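Local structure of rifamycin polyketide synthase (Amycolatopsis mediterranei, 4LN9) at residues A36-L41 with G230-H235; R271-G276 with V304-S309; I219-D224 with P236-A241; V118-G123 with V133-L138; L59-H64 with V110-G115. The protein probably removes water from a 3-hydroxyacyl polyketide intermediate, acting as the dehydratase domain of the terminal module of the rifamycin synthase. All blocks are in the same frame, centred on the assembly; numbering follows the deposited sequence.

Contact 1: residues A36-L41 with G230-H235; sequences ADHPLL and GRFGIH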
# COMPACT_ATOMS: atom_id res chain seq x y z
N ALA A 36 3.54 -10.34 -3.40
CA ALA A 36 2.46 -10.61 -4.34
C ALA A 36 2.60 -11.99 -4.99
O ALA A 36 1.64 -12.52 -5.55
CB ALA A 36 2.40 -9.52 -5.41
N ASP A 37 3.79 -12.57 -4.88
CA ASP A 37 4.13 -13.81 -5.58
C ASP A 37 3.66 -13.83 -7.03
O ASP A 37 2.92 -14.73 -7.44
CB ASP A 37 3.59 -15.03 -4.82
CG ASP A 37 4.24 -16.32 -5.27
OD1 ASP A 37 5.31 -16.27 -5.91
OD2 ASP A 37 3.68 -17.40 -4.97
N HIS A 38 4.16 -12.89 -7.83
CA HIS A 38 3.63 -12.65 -9.17
C HIS A 38 4.68 -11.96 -10.00
O HIS A 38 5.43 -11.13 -9.48
CB HIS A 38 2.38 -11.78 -9.08
CG HIS A 38 1.64 -11.64 -10.38
ND1 HIS A 38 2.03 -10.77 -11.33
CD2 HIS A 38 0.54 -12.32 -10.90
CE1 HIS A 38 1.20 -10.86 -12.39
NE2 HIS A 38 0.30 -11.82 -12.12
N PRO A 39 4.79 -12.31 -11.29
CA PRO A 39 5.96 -11.84 -12.04
C PRO A 39 5.92 -10.35 -12.39
O PRO A 39 6.93 -9.80 -12.83
CB PRO A 39 5.95 -12.69 -13.31
CG PRO A 39 5.05 -13.85 -13.02
CD PRO A 39 4.03 -13.33 -12.04
N LEU A 40 4.76 -9.71 -12.25
CA LEU A 40 4.63 -8.30 -12.61
C LEU A 40 4.37 -7.39 -11.40
O LEU A 40 4.17 -6.19 -11.56
CB LEU A 40 3.53 -8.09 -13.65
CG LEU A 40 3.77 -8.70 -15.04
CD1 LEU A 40 2.52 -8.57 -15.89
CD2 LEU A 40 4.96 -8.05 -15.72
N LEU A 41 4.15 -8.00 -10.24
CA LEU A 41 3.70 -7.27 -9.07
C LEU A 41 4.63 -7.57 -7.91
O LEU A 41 5.07 -8.71 -7.73
CB LEU A 41 2.27 -7.67 -8.69
CG LEU A 41 1.15 -7.29 -9.66
CD1 LEU A 41 -0.17 -7.87 -9.20
CD2 LEU A 41 1.06 -5.77 -9.81
N GLY A 230 3.90 -20.21 -16.02
CA GLY A 230 3.39 -21.01 -14.92
C GLY A 230 3.08 -20.19 -13.68
O GLY A 230 2.32 -20.63 -12.81
N ARG A 231 3.66 -19.00 -13.58
CA ARG A 231 3.44 -18.15 -12.40
C ARG A 231 2.30 -17.14 -12.57
O ARG A 231 1.94 -16.44 -11.62
CB ARG A 231 4.73 -17.41 -12.00
CG ARG A 231 5.96 -18.29 -11.83
CD ARG A 231 7.15 -17.46 -11.37
NE ARG A 231 6.87 -16.74 -10.13
CZ ARG A 231 7.23 -15.48 -9.88
NH1 ARG A 231 7.89 -14.78 -10.80
NH2 ARG A 231 6.95 -14.92 -8.71
N PHE A 232 1.82 -16.98 -13.80
CA PHE A 232 0.72 -16.07 -14.10
C PHE A 232 -0.64 -16.74 -13.88
O PHE A 232 -0.75 -17.96 -13.93
CB PHE A 232 0.80 -15.57 -15.54
CG PHE A 232 1.82 -14.48 -15.75
CD1 PHE A 232 1.58 -13.20 -15.28
CD2 PHE A 232 2.96 -14.72 -16.50
CE1 PHE A 232 2.50 -12.19 -15.51
CE2 PHE A 232 3.87 -13.71 -16.74
CZ PHE A 232 3.64 -12.44 -16.24
N GLY A 233 -1.68 -15.93 -13.72
CA GLY A 233 -3.04 -16.38 -13.98
C GLY A 233 -3.17 -16.84 -15.42
O GLY A 233 -3.36 -18.02 -15.70
N ILE A 234 -2.94 -15.91 -16.34
CA ILE A 234 -2.61 -16.25 -17.72
C ILE A 234 -1.54 -15.30 -18.26
O ILE A 234 -1.59 -14.10 -18.01
CB ILE A 234 -3.86 -16.20 -18.62
CG1 ILE A 234 -3.54 -16.73 -20.02
CG2 ILE A 234 -4.42 -14.78 -18.69
CD1 ILE A 234 -4.77 -17.01 -20.86
N HIS A 235 -0.48 -15.86 -18.85
CA HIS A 235 0.59 -15.03 -19.38
C HIS A 235 0.07 -14.06 -20.41
O HIS A 235 -0.73 -14.44 -21.27
CB HIS A 235 1.71 -15.90 -19.97
CG HIS A 235 2.96 -15.12 -20.34
ND1 HIS A 235 2.94 -14.09 -21.20
CD2 HIS A 235 4.28 -15.27 -19.94
CE1 HIS A 235 4.18 -13.59 -21.33
NE2 HIS A 235 5.01 -14.33 -20.58
O HOH W 1 2.77 -17.14 -8.67
O HOH W 2 5.60 -17.60 -8.21
O HOH W 3 7.67 -12.84 -7.61

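Contact 2: residues R271-G276 with V304-S309; sequences RLHAAG and VVTLDS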
# COMPACT_ATOMS: atom_id res chain seq x y z
N ARG A 271 -13.24 -14.04 -17.66
CA ARG A 271 -13.05 -15.02 -16.59
C ARG A 271 -11.83 -15.88 -16.88
O ARG A 271 -11.72 -16.48 -17.95
CB ARG A 271 -14.27 -15.93 -16.49
CG ARG A 271 -15.44 -15.32 -15.76
CD ARG A 271 -16.64 -16.25 -15.83
NE ARG A 271 -17.85 -15.59 -15.34
CZ ARG A 271 -18.58 -14.75 -16.06
NH1 ARG A 271 -18.26 -14.50 -17.33
NH2 ARG A 271 -19.65 -14.17 -15.53
N LEU A 272 -11.00 -16.07 -15.86
CA LEU A 272 -9.91 -17.02 -15.94
C LEU A 272 -10.26 -18.28 -15.16
O LEU A 272 -10.67 -18.20 -14.00
CB LEU A 272 -8.63 -16.41 -15.38
CG LEU A 272 -7.45 -17.37 -15.32
CD1 LEU A 272 -6.82 -17.52 -16.69
CD2 LEU A 272 -6.42 -16.89 -14.30
N HIS A 273 -10.24 -19.42 -15.84
CA HIS A 273 -10.83 -20.63 -15.27
C HIS A 273 -9.78 -21.56 -14.76
O HIS A 273 -10.01 -22.30 -13.80
CB HIS A 273 -11.70 -21.34 -16.30
CG HIS A 273 -12.85 -20.50 -16.81
ND1 HIS A 273 -13.98 -20.32 -16.10
CD2 HIS A 273 -12.97 -19.72 -17.95
CE1 HIS A 273 -14.79 -19.49 -16.77
NE2 HIS A 273 -14.19 -19.16 -17.92
N ALA A 274 -8.63 -21.58 -15.43
CA ALA A 274 -7.53 -22.45 -15.03
C ALA A 274 -6.21 -21.70 -15.19
O ALA A 274 -5.97 -21.08 -16.23
CB ALA A 274 -7.53 -23.72 -15.88
N ALA A 275 -5.39 -21.71 -14.15
CA ALA A 275 -4.23 -20.81 -14.08
C ALA A 275 -2.97 -21.42 -14.70
O ALA A 275 -2.73 -22.62 -14.59
CB ALA A 275 -3.97 -20.39 -12.64
N GLY A 276 -2.15 -20.56 -15.30
CA GLY A 276 -0.75 -20.90 -15.56
C GLY A 276 -0.56 -21.74 -16.82
O GLY A 276 0.46 -22.42 -16.96
N VAL A 304 -9.82 -22.53 -20.00
CA VAL A 304 -8.79 -21.64 -19.46
C VAL A 304 -9.24 -20.18 -19.34
O VAL A 304 -9.10 -19.57 -18.29
CB VAL A 304 -7.48 -21.72 -20.28
CG1 VAL A 304 -6.45 -20.75 -19.72
CG2 VAL A 304 -6.94 -23.15 -20.27
N VAL A 305 -9.81 -19.63 -20.42
CA VAL A 305 -10.33 -18.27 -20.38
C VAL A 305 -11.57 -18.10 -21.24
O VAL A 305 -11.71 -18.74 -22.29
CB VAL A 305 -9.25 -17.22 -20.76
CG1 VAL A 305 -8.53 -17.64 -22.04
CG2 VAL A 305 -9.87 -15.84 -20.91
N THR A 306 -12.55 -17.36 -20.73
CA THR A 306 -13.67 -16.91 -21.56
C THR A 306 -13.79 -15.40 -21.52
O THR A 306 -13.52 -14.77 -20.50
CB THR A 306 -15.00 -17.54 -21.12
OG1 THR A 306 -15.23 -17.28 -19.73
CG2 THR A 306 -14.99 -19.05 -21.35
N LEU A 307 -14.16 -14.82 -22.66
CA LEU A 307 -14.30 -13.38 -22.77
C LEU A 307 -15.60 -13.06 -23.51
O LEU A 307 -15.79 -13.49 -24.65
CB LEU A 307 -13.11 -12.81 -23.54
CG LEU A 307 -13.19 -11.33 -23.94
CD1 LEU A 307 -13.46 -10.47 -22.71
CD2 LEU A 307 -11.91 -10.90 -24.63
N ASP A 308 -16.53 -12.41 -22.82
CA ASP A 308 -17.84 -12.11 -23.41
C ASP A 308 -17.70 -11.12 -24.56
O ASP A 308 -18.27 -11.33 -25.64
CB ASP A 308 -18.80 -11.55 -22.35
CG ASP A 308 -19.27 -12.60 -21.37
OD1 ASP A 308 -19.09 -13.81 -21.65
OD2 ASP A 308 -19.84 -12.23 -20.32
N SER A 309 -16.91 -10.08 -24.35
CA SER A 309 -16.82 -8.98 -25.30
C SER A 309 -15.52 -8.19 -25.14
O SER A 309 -15.13 -7.83 -24.03
CB SER A 309 -18.02 -8.04 -25.14
OG SER A 309 -17.96 -6.96 -26.06
O HOH W 4 -16.61 -14.86 -19.55

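Contact 3: residues I219-D224 with P236-A241; sequences IALPED and PALLDA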
# COMPACT_ATOMS: atom_id res chain seq x y z
N ILE A 219 -2.25 -21.80 -29.94
CA ILE A 219 -1.33 -20.82 -29.40
C ILE A 219 -0.39 -21.53 -28.45
O ILE A 219 -0.81 -22.38 -27.67
CB ILE A 219 -2.10 -19.75 -28.58
CG1 ILE A 219 -3.35 -19.29 -29.33
CG2 ILE A 219 -1.19 -18.57 -28.26
CD1 ILE A 219 -3.07 -18.52 -30.60
N ALA A 220 0.91 -21.31 -28.63
CA ALA A 220 1.90 -21.87 -27.72
C ALA A 220 3.03 -20.87 -27.51
O ALA A 220 3.59 -20.34 -28.47
CB ALA A 220 2.44 -23.18 -28.27
N LEU A 221 3.30 -20.54 -26.25
CA LEU A 221 4.40 -19.63 -25.92
C LEU A 221 5.72 -20.30 -26.27
O LEU A 221 5.86 -21.51 -26.12
CB LEU A 221 4.38 -19.29 -24.43
CG LEU A 221 3.32 -18.30 -23.93
CD1 LEU A 221 3.61 -17.89 -22.50
CD2 LEU A 221 3.24 -17.08 -24.84
N PRO A 222 6.71 -19.51 -26.71
CA PRO A 222 8.04 -20.07 -26.91
C PRO A 222 8.63 -20.57 -25.60
O PRO A 222 8.17 -20.17 -24.53
CB PRO A 222 8.85 -18.88 -27.44
CG PRO A 222 8.13 -17.68 -26.93
CD PRO A 222 6.68 -18.05 -26.93
N GLU A 223 9.60 -21.48 -25.68
CA GLU A 223 10.13 -22.12 -24.48
C GLU A 223 10.72 -21.12 -23.50
O GLU A 223 10.69 -21.34 -22.29
CB GLU A 223 11.16 -23.19 -24.85
CG GLU A 223 10.58 -24.59 -25.02
CD GLU A 223 9.94 -25.12 -23.75
OE1 GLU A 223 10.59 -25.07 -22.68
OE2 GLU A 223 8.81 -25.65 -23.83
N ASP A 224 11.17 -19.97 -24.01
CA ASP A 224 11.72 -18.92 -23.16
C ASP A 224 10.72 -18.40 -22.14
O ASP A 224 11.10 -17.91 -21.08
CB ASP A 224 12.24 -17.77 -24.02
CG ASP A 224 13.58 -18.08 -24.67
OD1 ASP A 224 14.03 -19.24 -24.56
OD2 ASP A 224 14.17 -17.18 -25.29
N PRO A 236 0.31 -12.76 -20.19
CA PRO A 236 -0.27 -11.75 -21.07
C PRO A 236 0.03 -12.00 -22.54
O PRO A 236 -0.75 -11.60 -23.40
CB PRO A 236 0.40 -10.45 -20.60
CG PRO A 236 0.67 -10.69 -19.15
CD PRO A 236 0.97 -12.16 -19.01
N ALA A 237 1.16 -12.65 -22.83
CA ALA A 237 1.50 -12.98 -24.21
C ALA A 237 0.64 -14.11 -24.77
O ALA A 237 0.25 -14.08 -25.93
CB ALA A 237 2.98 -13.32 -24.33
N LEU A 238 0.28 -15.06 -23.91
CA LEU A 238 -0.65 -16.12 -24.29
C LEU A 238 -2.04 -15.57 -24.62
O LEU A 238 -2.60 -15.86 -25.68
CB LEU A 238 -0.74 -17.20 -23.21
CG LEU A 238 -1.32 -18.56 -23.64
CD1 LEU A 238 -0.47 -19.19 -24.73
CD2 LEU A 238 -1.44 -19.49 -22.44
N LEU A 239 -2.55 -14.69 -23.76
CA LEU A 239 -3.85 -14.07 -23.99
C LEU A 239 -3.81 -13.12 -25.19
O LEU A 239 -4.73 -13.11 -26.01
CB LEU A 239 -4.35 -13.35 -22.74
CG LEU A 239 -5.78 -12.80 -22.83
CD1 LEU A 239 -6.75 -13.91 -23.22
CD2 LEU A 239 -6.20 -12.15 -21.52
N ASP A 240 -2.72 -12.37 -25.33
CA ASP A 240 -2.58 -11.47 -26.47
C ASP A 240 -2.58 -12.23 -27.79
O ASP A 240 -3.21 -11.80 -28.76
CB ASP A 240 -1.31 -10.62 -26.36
CG ASP A 240 -1.28 -9.49 -27.38
OD1 ASP A 240 -1.85 -8.42 -27.10
OD2 ASP A 240 -0.74 -9.70 -28.48
N ALA A 241 -1.81 -13.31 -27.86
CA ALA A 241 -1.74 -14.11 -29.08
C ALA A 241 -3.09 -14.76 -29.38
O ALA A 241 -3.49 -14.87 -30.53
CB ALA A 241 -0.66 -15.17 -28.96

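Contact 4: residues V118-G123 with V133-L138; sequences VQVALG and VDVFSL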
# COMPACT_ATOMS: atom_id res chain seq x y z
N VAL A 118 4.14 1.06 -10.69
CA VAL A 118 2.79 0.67 -11.07
C VAL A 118 1.94 0.36 -9.84
O VAL A 118 2.44 -0.13 -8.83
CB VAL A 118 2.77 -0.54 -12.02
CG1 VAL A 118 1.34 -0.94 -12.35
CG2 VAL A 118 3.54 -0.22 -13.29
N GLN A 119 0.66 0.71 -9.91
CA GLN A 119 -0.23 0.44 -8.80
C GLN A 119 -1.57 -0.10 -9.27
O GLN A 119 -2.18 0.43 -10.19
CB GLN A 119 -0.42 1.69 -7.95
CG GLN A 119 -1.10 1.40 -6.62
CD GLN A 119 -1.23 2.64 -5.77
OE1 GLN A 119 -2.34 3.11 -5.50
NE2 GLN A 119 -0.10 3.14 -5.27
N VAL A 120 -2.01 -1.20 -8.65
CA VAL A 120 -3.35 -1.69 -8.87
C VAL A 120 -4.19 -1.47 -7.63
O VAL A 120 -3.88 -1.98 -6.56
CB VAL A 120 -3.36 -3.19 -9.22
CG1 VAL A 120 -4.73 -3.61 -9.73
CG2 VAL A 120 -2.29 -3.49 -10.26
N ALA A 121 -5.21 -0.62 -7.76
CA ALA A 121 -6.03 -0.26 -6.61
C ALA A 121 -7.40 -0.93 -6.68
O ALA A 121 -8.18 -0.68 -7.61
CB ALA A 121 -6.17 1.25 -6.51
N LEU A 122 -7.72 -1.66 -5.63
CA LEU A 122 -8.99 -2.37 -5.52
C LEU A 122 -9.84 -1.73 -4.43
O LEU A 122 -9.42 -1.68 -3.27
CB LEU A 122 -8.74 -3.84 -5.19
CG LEU A 122 -9.91 -4.80 -5.38
CD1 LEU A 122 -10.34 -4.83 -6.84
CD2 LEU A 122 -9.54 -6.20 -4.91
N GLY A 123 -11.00 -1.21 -4.81
CA GLY A 123 -11.87 -0.53 -3.86
C GLY A 123 -12.55 -1.50 -2.91
O GLY A 123 -12.46 -2.71 -3.08
N VAL A 133 -11.70 -1.43 -9.70
CA VAL A 133 -10.26 -1.62 -9.86
C VAL A 133 -9.70 -0.55 -10.80
O VAL A 133 -10.39 -0.11 -11.72
CB VAL A 133 -9.94 -3.03 -10.40
CG1 VAL A 133 -10.62 -3.27 -11.74
CG2 VAL A 133 -8.44 -3.23 -10.52
N ASP A 134 -8.59 0.05 -10.38
CA ASP A 134 -7.92 1.06 -11.21
C ASP A 134 -6.44 0.71 -11.31
O ASP A 134 -5.85 0.20 -10.36
CB ASP A 134 -8.09 2.45 -10.59
CG ASP A 134 -9.52 2.96 -10.66
OD1 ASP A 134 -9.90 3.52 -11.71
OD2 ASP A 134 -10.22 2.88 -9.63
N VAL A 135 -5.85 0.96 -12.48
CA VAL A 135 -4.42 0.76 -12.65
C VAL A 135 -3.71 2.08 -12.93
O VAL A 135 -4.11 2.83 -13.81
CB VAL A 135 -4.11 -0.24 -13.78
CG1 VAL A 135 -2.61 -0.37 -13.99
CG2 VAL A 135 -4.72 -1.60 -13.46
N PHE A 136 -2.73 2.41 -12.09
CA PHE A 136 -2.00 3.67 -12.20
C PHE A 136 -0.53 3.42 -12.47
O PHE A 136 0.04 2.44 -11.97
CB PHE A 136 -2.14 4.50 -10.92
CG PHE A 136 -3.56 4.80 -10.54
CD1 PHE A 136 -4.23 5.86 -11.12
CD2 PHE A 136 -4.17 4.12 -9.50
CE1 PHE A 136 -5.53 6.16 -10.75
CE2 PHE A 136 -5.45 4.44 -9.10
CZ PHE A 136 -6.15 5.44 -9.74
N SER A 137 0.15 4.44 -13.00
CA SER A 137 1.60 4.43 -13.07
C SER A 137 2.21 5.79 -12.74
O SER A 137 1.60 6.84 -12.97
CB SER A 137 2.07 3.96 -14.45
OG SER A 137 1.84 4.95 -15.43
N LEU A 138 3.44 5.75 -12.24
CA LEU A 138 4.22 6.95 -11.93
C LEU A 138 5.64 6.78 -12.46
O LEU A 138 6.41 5.98 -11.93
CB LEU A 138 4.26 7.18 -10.42
CG LEU A 138 5.01 8.43 -9.95
CD1 LEU A 138 4.30 9.69 -10.44
CD2 LEU A 138 5.14 8.44 -8.43

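Contact 5: residues L59-H64 with V110-G115; sequences LSLRSH and VPRRGG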
# COMPACT_ATOMS: atom_id res chain seq x y z
N LEU A 59 8.20 -1.68 -12.83
CA LEU A 59 8.56 -2.34 -14.09
C LEU A 59 9.72 -1.63 -14.77
O LEU A 59 9.76 -0.40 -14.81
CB LEU A 59 7.35 -2.38 -15.02
CG LEU A 59 6.08 -3.00 -14.44
CD1 LEU A 59 4.96 -3.00 -15.47
CD2 LEU A 59 6.36 -4.41 -13.94
N SER A 60 10.67 -2.40 -15.28
CA SER A 60 11.69 -1.86 -16.17
C SER A 60 11.99 -2.86 -17.28
O SER A 60 11.65 -4.04 -17.16
CB SER A 60 12.97 -1.54 -15.40
OG SER A 60 13.50 -2.71 -14.79
N LEU A 61 12.65 -2.41 -18.34
CA LEU A 61 13.09 -3.31 -19.39
C LEU A 61 14.25 -4.20 -18.93
O LEU A 61 14.38 -5.33 -19.41
CB LEU A 61 13.46 -2.54 -20.65
CG LEU A 61 12.26 -2.01 -21.44
CD1 LEU A 61 12.68 -1.57 -22.84
CD2 LEU A 61 11.16 -3.06 -21.52
N ARG A 62 14.94 -3.79 -17.88
CA ARG A 62 16.03 -4.60 -17.34
C ARG A 62 15.54 -5.66 -16.35
O ARG A 62 16.18 -6.70 -16.18
CB ARG A 62 17.12 -3.73 -16.71
CG ARG A 62 18.05 -3.09 -17.73
CD ARG A 62 19.18 -2.33 -17.06
NE ARG A 62 19.94 -3.18 -16.14
CZ ARG A 62 20.95 -3.96 -16.51
NH1 ARG A 62 21.34 -4.00 -17.77
NH2 ARG A 62 21.57 -4.71 -15.60
N SER A 63 14.40 -5.41 -15.72
CA SER A 63 13.85 -6.36 -14.75
C SER A 63 12.78 -7.24 -15.40
O SER A 63 12.51 -8.35 -14.95
CB SER A 63 13.27 -5.63 -13.54
OG SER A 63 12.35 -4.63 -13.95
N HIS A 64 12.20 -6.73 -16.48
CA HIS A 64 11.17 -7.45 -17.21
C HIS A 64 11.42 -7.38 -18.69
O HIS A 64 10.70 -6.71 -19.43
CB HIS A 64 9.79 -6.88 -16.87
CG HIS A 64 9.46 -6.94 -15.39
ND1 HIS A 64 9.73 -5.92 -14.56
CD2 HIS A 64 8.94 -7.96 -14.61
CE1 HIS A 64 9.38 -6.27 -13.30
NE2 HIS A 64 8.89 -7.52 -13.34
N VAL A 110 6.42 1.53 -20.97
CA VAL A 110 7.63 1.17 -20.24
C VAL A 110 8.83 1.90 -20.84
O VAL A 110 9.02 1.86 -22.06
CB VAL A 110 7.90 -0.35 -20.28
CG1 VAL A 110 9.06 -0.71 -19.36
CG2 VAL A 110 6.64 -1.12 -19.88
N PRO A 111 9.55 2.67 -20.02
CA PRO A 111 10.67 3.49 -20.47
C PRO A 111 11.88 2.65 -20.87
O PRO A 111 12.22 1.69 -20.18
CB PRO A 111 11.00 4.35 -19.25
CG PRO A 111 10.51 3.55 -18.08
CD PRO A 111 9.30 2.81 -18.57
N ARG A 112 12.52 3.01 -21.98
CA ARG A 112 13.64 2.22 -22.50
C ARG A 112 14.84 2.22 -21.55
O ARG A 112 15.61 1.26 -21.53
CB ARG A 112 14.06 2.70 -23.90
CG ARG A 112 14.96 1.73 -24.65
CD ARG A 112 14.27 0.39 -24.94
NE ARG A 112 13.40 0.45 -26.11
CZ ARG A 112 12.97 -0.61 -26.78
NH1 ARG A 112 13.38 -1.83 -26.44
NH2 ARG A 112 12.14 -0.46 -27.80
N ARG A 113 14.94 3.23 -20.69
CA ARG A 113 15.75 3.10 -19.48
C ARG A 113 15.08 3.65 -18.22
O ARG A 113 14.21 4.51 -18.30
CB ARG A 113 17.15 3.70 -19.68
CG ARG A 113 17.19 5.17 -20.09
CD ARG A 113 18.61 5.61 -20.42
NE ARG A 113 19.29 6.22 -19.28
CZ ARG A 113 20.28 5.64 -18.60
NH1 ARG A 113 20.68 4.41 -18.92
NH2 ARG A 113 20.84 6.26 -17.57
N GLY A 114 15.42 3.05 -17.08
CA GLY A 114 14.79 3.41 -15.82
C GLY A 114 13.63 2.50 -15.48
O GLY A 114 13.48 1.42 -16.05
N GLY A 115 12.80 2.93 -14.53
CA GLY A 115 11.64 2.16 -14.12
C GLY A 115 10.37 2.99 -14.17
O GLY A 115 10.41 4.21 -14.33

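Contact 1: residues A36-L41 with G230-H235
P39 and F232 meet where the two halves of the double hotdog adjoin: the end of strand 34-38 and the turn after it lie against the loop that leads into the central helix 236-251 of the second half. The proline lies over the F232 face, with CG 3.8 Å from the ring centroid and 11° off its normal, a CH-pi contact suited to a rigid, flat-sided residue. The branched end of L40 lies at the ring's edge, where CD1 reaches F232 CE1 at 3.6 Å.

Ring against ring, the edge of F232 points at the H38 face in an offset edge-to-face pair, planes at 83°. H38 is fixed in rotation from both nitrogens: ND1 accepts from L40 N at 3.1 Å, and NE2 is hydrogen-bonded to E85 of helix 80-93.

Charge and water close the outer side. R231, its chain bent at chi3 (57°), brings the guanidinium back past P39 CG, and its edge forms a long salt bridge from NH2 to D37 OD1 at 3.5 Å. Between the backbones, water 1 donates to D37 O at 2.7 Å and to R231 O at 3.1 Å.

Contact 2: residues R271-G276 with V304-S309
With chi1 at 55°, T306 OG1 sits between its own backbone N and carbonyl carbon, while H273 has CG anti to its carbonyl carbon (chi1 -60°); together these rotations set hydroxyl and imidazole edge against each other. They join the end of strand 263-272 to its antiparallel neighbour 303-313 in the second hotdog. H273 NE2 and T306 OG1 share a hydrogen bond of 2.8 Å, lying at the edge of the ring near its plane. A threonine suits the place because its beta-branch favours extended backbone while its hydroxyl serves two partners.

R271 and T306 form a hydrogen-bonded pair: R271 N gives to T306 O at 2.9 Å, and T306 N returns to R271 O at 3.0 Å. Beyond it, L272 and V305 make a non-hydrogen-bonded pair on the other face, where L272 also packs on I234. V304 and V305 both face A296, a classic beta bulge on the far side of the strand. H273 N donates almost straight to V304 O at 2.7 Å, though from above the carbonyl plane.

The extended R271 side chain is tied at NE by a salt bridge to E156, and its NH1 donates to water 4 at 2.8 Å, which also bonds T306 OG1.

Contact 3: residues I219-D224 with P236-A241
The central helix of the second hotdog, 236-251, begins here, and its opening turns pack on I219 at the end of strand 214-220 and on L221 just after it. No hydrogen bond crosses; the contact is wholly apolar and buried. Within the helix, D240 N to P236 O and A241 N to A237 O are i to i+4 bonds of the opening turns. They place A237, L238 and A241 on the side that meets the strand.

I219 contributes its short branch. CG2 touches A241 CB at 3.5 Å and L238 CD1 at 3.7 Å, sitting between L238 and A241, three residues apart on one side of the helix. The longer branch runs on past A241, its CD1 standing 3.7 Å from A241 O. A beta-branched residue fits well, being at ease in a strand and offering two arms to the helix. Alanine fits as its partner, since a lone methyl lets the backbones come near.

L221 has CG beside its backbone N (chi1 -75°), which swings its methyls toward the start of the helix. CD2 lies over the first turn, 3.7 Å from L238 N and 3.8 Å from A237 CB. L238, with CG anti to its N (chi1 -162°), answers by laying CD1 between I219 and L221, 4.0 Å from L221 CG.

The helix start is further secured by H235, whose ND1 caps A237 N. D240 OD2 is hydrogen-bonded to H244 ND1, a spacing that fits the DxxxQ/H motif of polyketide dehydratases, which in relatives supplies an active-site aspartate. A helix sheathed by antiparallel strands is the signature of the hotdog fold.

Contact 4: residues V118-G123 with V133-L138
V120 and V135 face each other at the middle of the beta hairpin formed by strands 116-122 and 131-139, which run antiparallel at 159°. Backbone bonds come as two reciprocal pairs. Q119 N gives to F136 O and F136 N to Q119 O, both at 2.8 Å. Two residues on, A121 N donates to D134 O at 2.8 Å and D134 N to A121 O at 2.9 Å. The non-hydrogen-bonded pairs V118-S137, V120-V135 and L122-V133 alternate with them, and here CA-H...O contacts support the strands, the shortest running from V133 CA to A121 O at 3.2 Å.

Apolar contacts lie mainly on the face carrying the valines. V120 CG1 and V133 CG2 stand side by side, pointing the same way, 3.8 Å apart. V133 reaches this spot because CG2 is anti to its backbone N, CG1 taking the crowded position (chi1 59°). L122 CD1 crosses to V133 CB at 4.0 Å. V120 and V135 then rest on helix 80-93; compact beta-branched residues suit a strand that packs on a helix.

The opposite face is mixed and turns to the second subunit. The methyl of A121 meets the F136 ring at its edge, CB to CE2 4.2 Å. Q119 NE2 bonds Q46 O of the second subunit, D134 OD2 bonds Q49 there while OD1 bonds T150, and F136 packs on P48 of that subunit. The polar ends of this face are thus satisfied partly by the second subunit and partly by T150. With its valine face on helix 80-93, the central helix of the first hotdog, the hairpin belongs to the curved antiparallel sheet wrapped round a helix that defines the hotdog fold.

Contact 5: residues L59-H64 with V110-G115
The carbonyl oxygen of S60 is gripped twice from within its own turn: H64 N donates to S60 O at 2.8 Å, and S63 N adds a weak bond at 3.4 Å. Residues 61-63 thus form a tight turn with helical backbone angles, closed by the i to i+4 bond, where the chain leaves strand 52-59 of the first hotdog. Against that turn lies the loop 110-115, which leads into strand 116-122.

L61 is the main apolar bridge. With CG beside its backbone N (chi1 -74°), it directs both methyls into the loop: CD2 meets V110 CG1 at 3.8 Å, and CD1 makes a tight contact with R112 CD at 3.3 Å. A leucine suits this partly exposed place, since its fork can cover a valine with one arm and the aliphatic stem of an arginine with the other. The R112 chain, bent at chi2 and chi3, folds back to present that stem, its guanidinium lying obliquely to the same methyl. V76 lines this cluster from the short strand 75-76, touching L61, V110 and R112.

Two glycines follow, for different reasons. G114 has a positive phi (95°) at which a side chain would press on the preceding carbonyl; its own O stands a tight 3.1 Å from S60 CB. G115 lies close against L59 and S60, and its CA makes a CA-H...O contact to L59 O at 3.3 Å.

Contact 1 is central to the set, touching each of the other four. G233 O of contact 1 probably accepts from G276 N of contact 2 at 2.8 Å, and H235 CG packs on L221 CD1 of contact 3 at 3.6 Å. On the first-hotdog side, L41 reaches V120 of contact 4, while P39 O meets H64 of contact 5. Contacts 4 and 5 also adjoin through V118 and L59, as do contacts 2 and 3 through V305 and L239. By contrast, contacts 3 and 4 have centres about 25 Å apart, in different hotdogs. D240, in the helix of contact 3, probably belongs to the active site, as in relatives.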